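Local atomic coordinates of coenzyme f420-dependent n5,n10-methylenetetrahydromethanopterin reductase (Methanopyrus kandleri, PDB entry 1EZW), a protein that catalyses the reversible, coenzyme F420-dependent reduction of methylene-tetrahydromethanopterin to methyl-tetrahydromethanopterin on the methanogenic pathway from carbon dioxide. Residues Lys135-Gln140 against Gly145-Glu150; Asn79-Asp84 against Gln140-Gly145; Ser233-Glu238 against Lys332-Glu337. All coordinates share one frame; numbering follows the deposited sequence.

Contact 1: Lys135-Gln140 against Gly145-Glu150; sequences KEVIYQ and GPVEYE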
loop_
_atom_site.group_PDB
_atom_site.type_symbol
_atom_site.label_atom_id
_atom_site.label_comp_id
_atom_site.label_asym_id
_atom_site.label_seq_id
_atom_site.Cartn_x
_atom_site.Cartn_y
_atom_site.Cartn_z
ATOM N N LYS A 135 25.848 -16.774 0.883
ATOM C CA LYS A 135 24.948 -17.435 -0.039
ATOM C C LYS A 135 24.427 -18.763 0.543
ATOM O O LYS A 135 23.220 -19.056 0.475
ATOM C CB LYS A 135 25.637 -17.692 -1.393
ATOM C CG LYS A 135 24.631 -18.211 -2.391
ATOM C CD LYS A 135 25.250 -18.904 -3.598
ATOM C CE LYS A 135 24.136 -19.454 -4.498
ATOM N NZ LYS A 135 24.554 -20.546 -5.433
ATOM N N GLU A 136 25.319 -19.595 1.094
ATOM C CA GLU A 136 24.855 -20.861 1.666
ATOM C C GLU A 136 23.833 -20.635 2.784
ATOM O O GLU A 136 22.845 -21.355 2.868
ATOM C CB GLU A 136 26.022 -21.694 2.206
ATOM C CG GLU A 136 26.921 -22.187 1.115
ATOM C CD GLU A 136 26.179 -23.015 0.091
ATOM O OE1 GLU A 136 26.429 -22.802 -1.111
ATOM O OE2 GLU A 136 25.348 -23.877 0.475
ATOM N N VAL A 137 24.078 -19.657 3.642
ATOM C CA VAL A 137 23.140 -19.390 4.723
ATOM C C VAL A 137 21.778 -18.934 4.182
ATOM O O VAL A 137 20.726 -19.391 4.635
ATOM C CB VAL A 137 23.707 -18.331 5.683
ATOM C CG1 VAL A 137 22.596 -17.814 6.645
ATOM C CG2 VAL A 137 24.875 -18.953 6.483
ATOM N N ILE A 138 21.803 -18.022 3.219
ATOM C CA ILE A 138 20.539 -17.567 2.661
ATOM C C ILE A 138 19.732 -18.673 2.044
ATOM O O ILE A 138 18.536 -18.775 2.299
ATOM C CB ILE A 138 20.788 -16.444 1.613
ATOM C CG1 ILE A 138 21.350 -15.210 2.325
ATOM C CG2 ILE A 138 19.477 -16.147 0.851
ATOM C CD1 ILE A 138 21.750 -14.084 1.315
ATOM N N TYR A 139 20.354 -19.540 1.234
ATOM C CA TYR A 139 19.570 -20.569 0.585
ATOM C C TYR A 139 19.135 -21.675 1.536
ATOM O O TYR A 139 18.069 -22.246 1.344
ATOM C CB TYR A 139 20.305 -21.063 -0.678
ATOM C CG TYR A 139 20.104 -19.987 -1.754
ATOM C CD1 TYR A 139 20.930 -18.855 -1.803
ATOM C CD2 TYR A 139 19.024 -20.072 -2.630
ATOM C CE1 TYR A 139 20.684 -17.800 -2.720
ATOM C CE2 TYR A 139 18.753 -19.025 -3.564
ATOM C CZ TYR A 139 19.587 -17.906 -3.590
ATOM O OH TYR A 139 19.346 -16.871 -4.466
ATOM N N GLN A 140 19.929 -21.962 2.571
ATOM C CA GLN A 140 19.432 -22.906 3.571
ATOM C C GLN A 140 18.164 -22.323 4.217
ATOM O O GLN A 140 17.198 -23.053 4.465
ATOM C CB GLN A 140 20.439 -23.189 4.683
ATOM C CG GLN A 140 21.605 -24.119 4.239
ATOM C CD GLN A 140 22.412 -24.560 5.444
ATOM O OE1 GLN A 140 21.840 -24.778 6.514
ATOM N NE2 GLN A 140 23.741 -24.754 5.265
ATOM N N GLY A 145 15.155 -24.217 6.288
ATOM C CA GLY A 145 16.017 -24.552 7.404
ATOM C C GLY A 145 15.774 -25.950 7.935
ATOM O O GLY A 145 15.132 -26.777 7.282
ATOM N N PRO A 146 16.267 -26.234 9.137
ATOM C CA PRO A 146 17.033 -25.295 9.952
ATOM C C PRO A 146 18.376 -24.977 9.294
ATOM O O PRO A 146 18.989 -25.826 8.624
ATOM C CB PRO A 146 17.211 -26.050 11.270
ATOM C CG PRO A 146 17.310 -27.491 10.753
ATOM C CD PRO A 146 16.090 -27.503 9.867
ATOM N N VAL A 147 18.830 -23.748 9.457
ATOM C CA VAL A 147 20.116 -23.413 8.900
ATOM C C VAL A 147 21.182 -23.925 9.879
ATOM O O VAL A 147 21.094 -23.683 11.061
ATOM C CB VAL A 147 20.289 -21.910 8.772
ATOM C CG1 VAL A 147 21.664 -21.624 8.211
ATOM C CG2 VAL A 147 19.163 -21.326 7.911
ATOM N N GLU A 148 22.160 -24.669 9.374
ATOM C CA GLU A 148 23.250 -25.170 10.202
ATOM C C GLU A 148 24.447 -25.007 9.323
ATOM O O GLU A 148 24.588 -25.698 8.309
ATOM C CB GLU A 148 23.031 -26.636 10.575
ATOM C CG GLU A 148 21.905 -26.813 11.594
ATOM C CD GLU A 148 21.715 -28.268 12.021
ATOM O OE1 GLU A 148 21.604 -28.529 13.240
ATOM O OE2 GLU A 148 21.664 -29.141 11.134
ATOM N N TYR A 149 25.284 -24.062 9.679
ATOM C CA TYR A 149 26.442 -23.793 8.856
ATOM C C TYR A 149 27.622 -23.297 9.654
ATOM O O TYR A 149 27.520 -22.365 10.444
ATOM C CB TYR A 149 26.080 -22.754 7.768
ATOM C CG TYR A 149 27.178 -22.587 6.762
ATOM C CD1 TYR A 149 27.375 -23.536 5.776
ATOM C CD2 TYR A 149 28.074 -21.524 6.851
ATOM C CE1 TYR A 149 28.448 -23.437 4.879
ATOM C CE2 TYR A 149 29.151 -21.409 5.963
ATOM C CZ TYR A 149 29.327 -22.369 4.982
ATOM O OH TYR A 149 30.360 -22.263 4.076
ATOM N N GLU A 150 28.772 -23.927 9.434
ATOM C CA GLU A 150 29.969 -23.524 10.135
ATOM C C GLU A 150 31.031 -23.178 9.107
ATOM O O GLU A 150 31.643 -24.065 8.511
ATOM C CB GLU A 150 30.460 -24.649 11.053
ATOM C CG GLU A 150 31.773 -24.285 11.726
ATOM C CD GLU A 150 32.133 -25.201 12.891
ATOM O OE1 GLU A 150 33.252 -25.034 13.433
ATOM O OE2 GLU A 150 31.301 -26.061 13.273
#

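Contact 2: Asn79-Asp84 against Gln140-Gly145; sequences NIATLD and QYLEGG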
loop_
_atom_site.group_PDB
_atom_site.type_symbol
_atom_site.label_atom_id
_atom_site.label_comp_id
_atom_site.label_asym_id
_atom_site.label_seq_id
_atom_site.Cartn_x
_atom_site.Cartn_y
_atom_site.Cartn_z
ATOM N N ASN A 79 15.140 -10.772 5.460
ATOM C CA ASN A 79 14.726 -9.625 4.613
ATOM C C ASN A 79 14.302 -10.114 3.232
ATOM O O ASN A 79 13.226 -9.761 2.747
ATOM C CB ASN A 79 15.848 -8.620 4.399
ATOM C CG ASN A 79 16.164 -7.855 5.625
ATOM O OD1 ASN A 79 15.383 -7.867 6.554
ATOM N ND2 ASN A 79 17.300 -7.144 5.638
ATOM N N ILE A 80 15.149 -10.936 2.608
ATOM C CA ILE A 80 14.830 -11.425 1.271
ATOM C C ILE A 80 13.574 -12.278 1.245
ATOM O O ILE A 80 12.712 -12.098 0.345
ATOM C CB ILE A 80 16.042 -12.203 0.678
ATOM C CG1 ILE A 80 17.231 -11.252 0.589
ATOM C CG2 ILE A 80 15.646 -12.880 -0.637
ATOM C CD1 ILE A 80 17.029 -10.056 -0.344
ATOM N N ALA A 81 13.400 -13.185 2.212
ATOM C CA ALA A 81 12.209 -13.983 2.230
ATOM C C ALA A 81 10.951 -13.103 2.425
ATOM O O ALA A 81 9.903 -13.382 1.850
ATOM C CB ALA A 81 12.282 -15.040 3.341
ATOM N N THR A 82 11.094 -12.040 3.213
ATOM C CA THR A 82 9.951 -11.151 3.530
ATOM C C THR A 82 9.568 -10.352 2.285
ATOM O O THR A 82 8.396 -10.276 1.947
ATOM C CB THR A 82 10.311 -10.235 4.713
ATOM O OG1 THR A 82 10.658 -11.065 5.835
ATOM C CG2 THR A 82 9.096 -9.334 5.136
ATOM N N LEU A 83 10.570 -9.736 1.651
ATOM C CA LEU A 83 10.337 -8.992 0.410
ATOM C C LEU A 83 9.727 -9.941 -0.613
ATOM O O LEU A 83 8.801 -9.557 -1.328
ATOM C CB LEU A 83 11.636 -8.462 -0.157
ATOM C CG LEU A 83 11.528 -7.671 -1.470
ATOM C CD1 LEU A 83 10.556 -6.477 -1.328
ATOM C CD2 LEU A 83 12.912 -7.126 -1.811
ATOM N N ASP A 84 10.231 -11.178 -0.719
ATOM C CA ASP A 84 9.654 -12.108 -1.705
ATOM C C ASP A 84 8.175 -12.410 -1.423
ATOM O O ASP A 84 7.330 -12.437 -2.331
ATOM C CB ASP A 84 10.411 -13.444 -1.688
ATOM C CG ASP A 84 10.128 -14.263 -2.916
ATOM O OD1 ASP A 84 9.717 -15.431 -2.774
ATOM O OD2 ASP A 84 10.315 -13.691 -4.028
ATOM N N GLN A 140 19.929 -21.962 2.571
ATOM C CA GLN A 140 19.432 -22.906 3.571
ATOM C C GLN A 140 18.164 -22.323 4.217
ATOM O O GLN A 140 17.198 -23.053 4.465
ATOM C CB GLN A 140 20.439 -23.189 4.683
ATOM C CG GLN A 140 21.605 -24.119 4.239
ATOM C CD GLN A 140 22.412 -24.560 5.444
ATOM O OE1 GLN A 140 21.840 -24.778 6.514
ATOM N NE2 GLN A 140 23.741 -24.754 5.265
ATOM N N TYR A 141 18.160 -21.011 4.460
ATOM C CA TYR A 141 17.011 -20.319 5.067
ATOM C C TYR A 141 15.796 -20.392 4.124
ATOM O O TYR A 141 14.681 -20.706 4.537
ATOM C CB TYR A 141 17.416 -18.858 5.331
ATOM C CG TYR A 141 16.380 -18.034 6.075
ATOM C CD1 TYR A 141 16.509 -17.779 7.432
ATOM C CD2 TYR A 141 15.265 -17.525 5.406
ATOM C CE1 TYR A 141 15.540 -17.012 8.134
ATOM C CE2 TYR A 141 14.297 -16.760 6.089
ATOM C CZ TYR A 141 14.441 -16.507 7.444
ATOM O OH TYR A 141 13.527 -15.693 8.127
ATOM N N LEU A 142 16.015 -20.099 2.848
ATOM C CA LEU A 142 14.942 -20.145 1.849
ATOM C C LEU A 142 14.408 -21.559 1.609
ATOM O O LEU A 142 13.265 -21.719 1.160
ATOM C CB LEU A 142 15.426 -19.530 0.524
ATOM C CG LEU A 142 15.748 -18.050 0.554
ATOM C CD1 LEU A 142 16.316 -17.645 -0.824
ATOM C CD2 LEU A 142 14.458 -17.255 0.809
ATOM N N GLU A 143 15.227 -22.591 1.888
ATOM C CA GLU A 143 14.748 -23.964 1.762
ATOM C C GLU A 143 13.916 -24.360 2.982
ATOM O O GLU A 143 13.342 -25.458 3.018
ATOM C CB GLU A 143 15.924 -24.960 1.587
ATOM C CG GLU A 143 16.677 -24.779 0.252
ATOM C CD GLU A 143 15.942 -25.370 -0.936
ATOM O OE1 GLU A 143 14.757 -25.738 -0.781
ATOM O OE2 GLU A 143 16.544 -25.474 -2.038
ATOM N N GLY A 144 13.853 -23.476 3.982
ATOM C CA GLY A 144 13.059 -23.738 5.184
ATOM C C GLY A 144 13.840 -24.117 6.434
ATOM O O GLY A 144 13.246 -24.296 7.527
ATOM N N GLY A 145 15.155 -24.217 6.288
ATOM C CA GLY A 145 16.017 -24.552 7.404
ATOM C C GLY A 145 15.774 -25.950 7.935
ATOM O O GLY A 145 15.132 -26.777 7.282
#

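Contact 3: Ser233-Glu238 against Lys332-Glu337; sequences SIDKDE and KEKAIE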
loop_
_atom_site.group_PDB
_atom_site.type_symbol
_atom_site.label_atom_id
_atom_site.label_comp_id
_atom_site.label_asym_id
_atom_site.label_seq_id
_atom_site.Cartn_x
_atom_site.Cartn_y
_atom_site.Cartn_z
ATOM N N SER A 233 22.244 7.886 -19.641
ATOM C CA SER A 233 21.550 9.170 -19.810
ATOM C C SER A 233 20.932 9.268 -21.188
ATOM O O SER A 233 21.649 9.250 -22.204
ATOM C CB SER A 233 22.493 10.347 -19.561
ATOM O OG SER A 233 21.736 11.567 -19.430
ATOM N N ILE A 234 19.607 9.377 -21.233
ATOM C CA ILE A 234 18.912 9.432 -22.500
ATOM C C ILE A 234 17.945 10.613 -22.563
ATOM O O ILE A 234 17.265 10.940 -21.586
ATOM C CB ILE A 234 18.176 8.092 -22.764
ATOM C CG1 ILE A 234 17.731 8.001 -24.227
ATOM C CG2 ILE A 234 16.956 7.947 -21.772
ATOM C CD1 ILE A 234 17.036 6.699 -24.592
ATOM N N ASP A 235 17.904 11.258 -23.731
ATOM C CA ASP A 235 17.023 12.411 -23.934
ATOM C C ASP A 235 16.853 12.563 -25.442
ATOM O O ASP A 235 17.719 12.125 -26.201
ATOM C CB ASP A 235 17.694 13.655 -23.338
ATOM C CG ASP A 235 16.762 14.868 -23.277
ATOM O OD1 ASP A 235 16.485 15.491 -24.333
ATOM O OD2 ASP A 235 16.305 15.187 -22.145
ATOM N N LYS A 236 15.744 13.139 -25.889
ATOM C CA LYS A 236 15.573 13.325 -27.329
ATOM C C LYS A 236 16.643 14.307 -27.834
ATOM O O LYS A 236 16.956 14.330 -29.018
ATOM C CB LYS A 236 14.159 13.835 -27.639
ATOM C CG LYS A 236 13.807 15.113 -26.913
ATOM C CD LYS A 236 12.333 15.498 -27.134
ATOM C CE LYS A 236 12.026 16.868 -26.534
ATOM N NZ LYS A 236 12.400 16.909 -25.087
ATOM N N ASP A 237 17.197 15.110 -26.931
ATOM C CA ASP A 237 18.253 16.065 -27.253
ATOM C C ASP A 237 19.564 15.423 -26.772
ATOM O O ASP A 237 19.889 15.447 -25.580
ATOM C CB ASP A 237 18.042 17.385 -26.500
ATOM C CG ASP A 237 19.144 18.416 -26.777
ATOM O OD1 ASP A 237 20.311 18.027 -26.926
ATOM O OD2 ASP A 237 18.843 19.630 -26.795
ATOM N N GLU A 238 20.317 14.853 -27.704
ATOM C CA GLU A 238 21.566 14.193 -27.349
ATOM C C GLU A 238 22.507 15.024 -26.492
ATOM O O GLU A 238 23.135 14.519 -25.563
ATOM C CB GLU A 238 22.289 13.703 -28.623
ATOM C CG GLU A 238 23.588 12.998 -28.311
ATOM C CD GLU A 238 23.923 11.948 -29.334
ATOM O OE1 GLU A 238 24.930 12.121 -30.065
ATOM O OE2 GLU A 238 23.173 10.953 -29.421
ATOM N N LYS A 332 14.295 11.988 -14.949
ATOM C CA LYS A 332 14.276 10.515 -14.761
ATOM C C LYS A 332 13.034 9.838 -15.300
ATOM O O LYS A 332 13.125 8.807 -15.973
ATOM C CB LYS A 332 14.467 10.106 -13.273
ATOM C CG LYS A 332 15.878 10.402 -12.687
ATOM C CD LYS A 332 16.057 9.755 -11.308
ATOM C CE LYS A 332 17.529 9.574 -10.927
ATOM N NZ LYS A 332 18.298 10.848 -10.926
ATOM N N GLU A 333 11.852 10.371 -14.974
ATOM C CA GLU A 333 10.632 9.746 -15.469
ATOM C C GLU A 333 10.513 9.788 -16.998
ATOM O O GLU A 333 10.181 8.776 -17.632
ATOM C CB GLU A 333 9.404 10.387 -14.785
ATOM C CG GLU A 333 8.080 9.931 -15.352
ATOM C CD GLU A 333 6.924 10.363 -14.463
ATOM O OE1 GLU A 333 5.789 10.417 -14.971
ATOM O OE2 GLU A 333 7.190 10.653 -13.274
ATOM N N LYS A 334 10.784 10.942 -17.615
ATOM C CA LYS A 334 10.699 11.027 -19.081
ATOM C C LYS A 334 11.756 10.119 -19.703
ATOM O O LYS A 334 11.521 9.542 -20.764
ATOM C CB LYS A 334 10.959 12.459 -19.571
ATOM C CG LYS A 334 9.918 13.491 -19.208
ATOM C CD LYS A 334 10.581 14.894 -19.362
ATOM C CE LYS A 334 11.412 14.997 -20.668
ATOM N NZ LYS A 334 12.380 16.149 -20.655
ATOM N N ALA A 335 12.891 9.984 -19.034
ATOM C CA ALA A 335 13.991 9.128 -19.530
ATOM C C ALA A 335 13.570 7.657 -19.525
ATOM O O ALA A 335 13.779 6.898 -20.477
ATOM C CB ALA A 335 15.252 9.351 -18.679
ATOM N N ILE A 336 12.951 7.230 -18.435
ATOM C CA ILE A 336 12.488 5.865 -18.375
ATOM C C ILE A 336 11.487 5.578 -19.490
ATOM O O ILE A 336 11.505 4.517 -20.101
ATOM C CB ILE A 336 11.830 5.590 -16.971
ATOM C CG1 ILE A 336 12.926 5.648 -15.901
ATOM C CG2 ILE A 336 11.077 4.234 -16.973
ATOM C CD1 ILE A 336 12.392 5.733 -14.439
ATOM N N GLU A 337 10.580 6.527 -19.729
ATOM C CA GLU A 337 9.574 6.357 -20.766
ATOM C C GLU A 337 10.226 6.325 -22.157
ATOM O O GLU A 337 9.797 5.568 -23.028
ATOM C CB GLU A 337 8.543 7.498 -20.655
ATOM C CG GLU A 337 7.683 7.348 -19.390
ATOM C CD GLU A 337 6.674 8.453 -19.234
ATOM O OE1 GLU A 337 7.013 9.624 -19.561
ATOM O OE2 GLU A 337 5.564 8.153 -18.763
#

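Contact 1: Lys135-Gln140 against Gly145-Glu150
Gln140, near the end of its helix, reaches out to the chain that doubles back after it and grips Glu148 by the backbone with both ends of its amide. Gln140 OE1 accepts from Glu148 N at 2.9 Å, a nearly straight bond (162° at the hydrogen). Gln140 NE2 donates to Glu148 O over 3.3 Å; that oxygen lies in the plane of the Gln140 amide, although the donor stands above the Glu148 carbonyl plane. Two bonds to one residue fix the rotation of the amide, and the Gln140 side chain, extended beyond CG (chi2 -169°), carries the amide across. Gln140 O also takes Gly145 N at 3.0 Å. Tyr149 turns its ring back toward the helix: CB of Glu136 sits over one face, offset toward the rim, 4.0 Å from Tyr149 CE1, while the amide of Gln140 is steeply inclined to the ring, the planes 75° apart. Nearer the backbone, Val147 CG2 lies 3.9 Å from Gln140 CB, and Val147 CG1 lies 4.2 Å from CG1 of Val137. Val137 and Val147 both also rest on Leu74 of helix 73-86, and backbone bonds pair Val147 with Ala159 and Tyr149 with Thr156, later in the same loop before strand 173-176.

Contact 2: Asn79-Asp84 against Gln140-Gly145
Tyr141 swings its ring toward Ala81 because its CG stands anti to the backbone N (chi1 -175°), whereas Leu142 takes the other course, with CG anti to its carbonyl carbon (chi1 -65°); its chi2 of 176° sends CD1 on in extension and turns the other branch, CD2, to Ala81. Two consecutive residues of helix 127-142 thus send their side chains out by different routes and still meet at one methyl group. Ala81 CB points at the facing helix and is touched from two directions. The Tyr141 ring presents its edge, with the methyl near the ring plane and 3.8 Å from CE2; Leu142 contributes its CD2 branch, which ends 4.0 Å from Ala81 CB. The small side chain lets the backbones approach closely, the CA atoms of Ala81 and Leu142 being 6.8 Å apart. No hydrogen bond crosses between the segments, and all three touching residues are buried, so the contact is wholly apolar.

The polar end of Tyr141 is satisfied across the subunit boundary, where its hydroxyl hydrogen-bonds to the backbone O of Tyr40 of the second subunit. The helix terminates in a Schellman motif: Gly144, with positive phi, donates its N to Tyr141 O at 2.9 Å, and Gly145 bonds back to Gln140.

The contact joins the C-terminal end of helix 127-142 to the middle of helix 73-86, on which Tyr141 also leans through Leu74, Ala77 and Ser78. Helix 73-86 in turn packs on helix 45-54, with Asn79 and Thr82 against Met46 and Leu83 against Leu49.

Contact 3: Ser233-Glu238 against Lys332-Glu337
The short strand 232-234, paired in parallel with strand 300-302 beside the main barrel sheet, here meets the first turns of helix 332-342, the last helix of this TIM-barrel chain. Ile234 and Ala335 make the apolar part of the contact. The Ile234 side chain points at the helix, and its CG2 branch does the touching, lying 3.8 Å from Ala335 CB and 3.6 Å from Ala335 O. With CG1 anti to the backbone N (chi1 -166°), CG2 stands between N and the carbonyl carbon, on the side of Ala335. Past the strand, the chain makes an Asx turn in which Asp235 OD1 accepts from Asp237 N at 2.7 Å through its anti lone pair. Asp237 then serves as N-cap of helix 238-254, its OD1 taking the N of Lys240. Lys334 brings its ammonium group toward this turn, with NZ 4.3 Å from Asp235 OD2, beyond a salt bridge, and 4.5 Å from NZ of Lys236. No hydrogen bond joins the two segments, and the closest contact between them is that of Ile234 with Ala335. The carboxylate of Asp235 probably offsets part of the repulsion between the two lysines.

From the N terminus, helix 73-86 comes first, and contact 2 closes a long loop by bringing 79-84 to the end of helix 127-142. Contact 1 opens within that same helix and closes a tight turn at 145-150. The two cross along the chain, share Gln140 and Gly145, and touch where Val147 CG2 packs on Tyr141 N, making one continuous region at the helix end. Contact 3 follows in series: it closes the long excursion between 233-238 and 332-337, joining the small two-stranded sheet to the C-terminal helix. Its centre lies about 43 Å from that of contact 1, on the opposite side of the chain's centre, and it touches neither of the others.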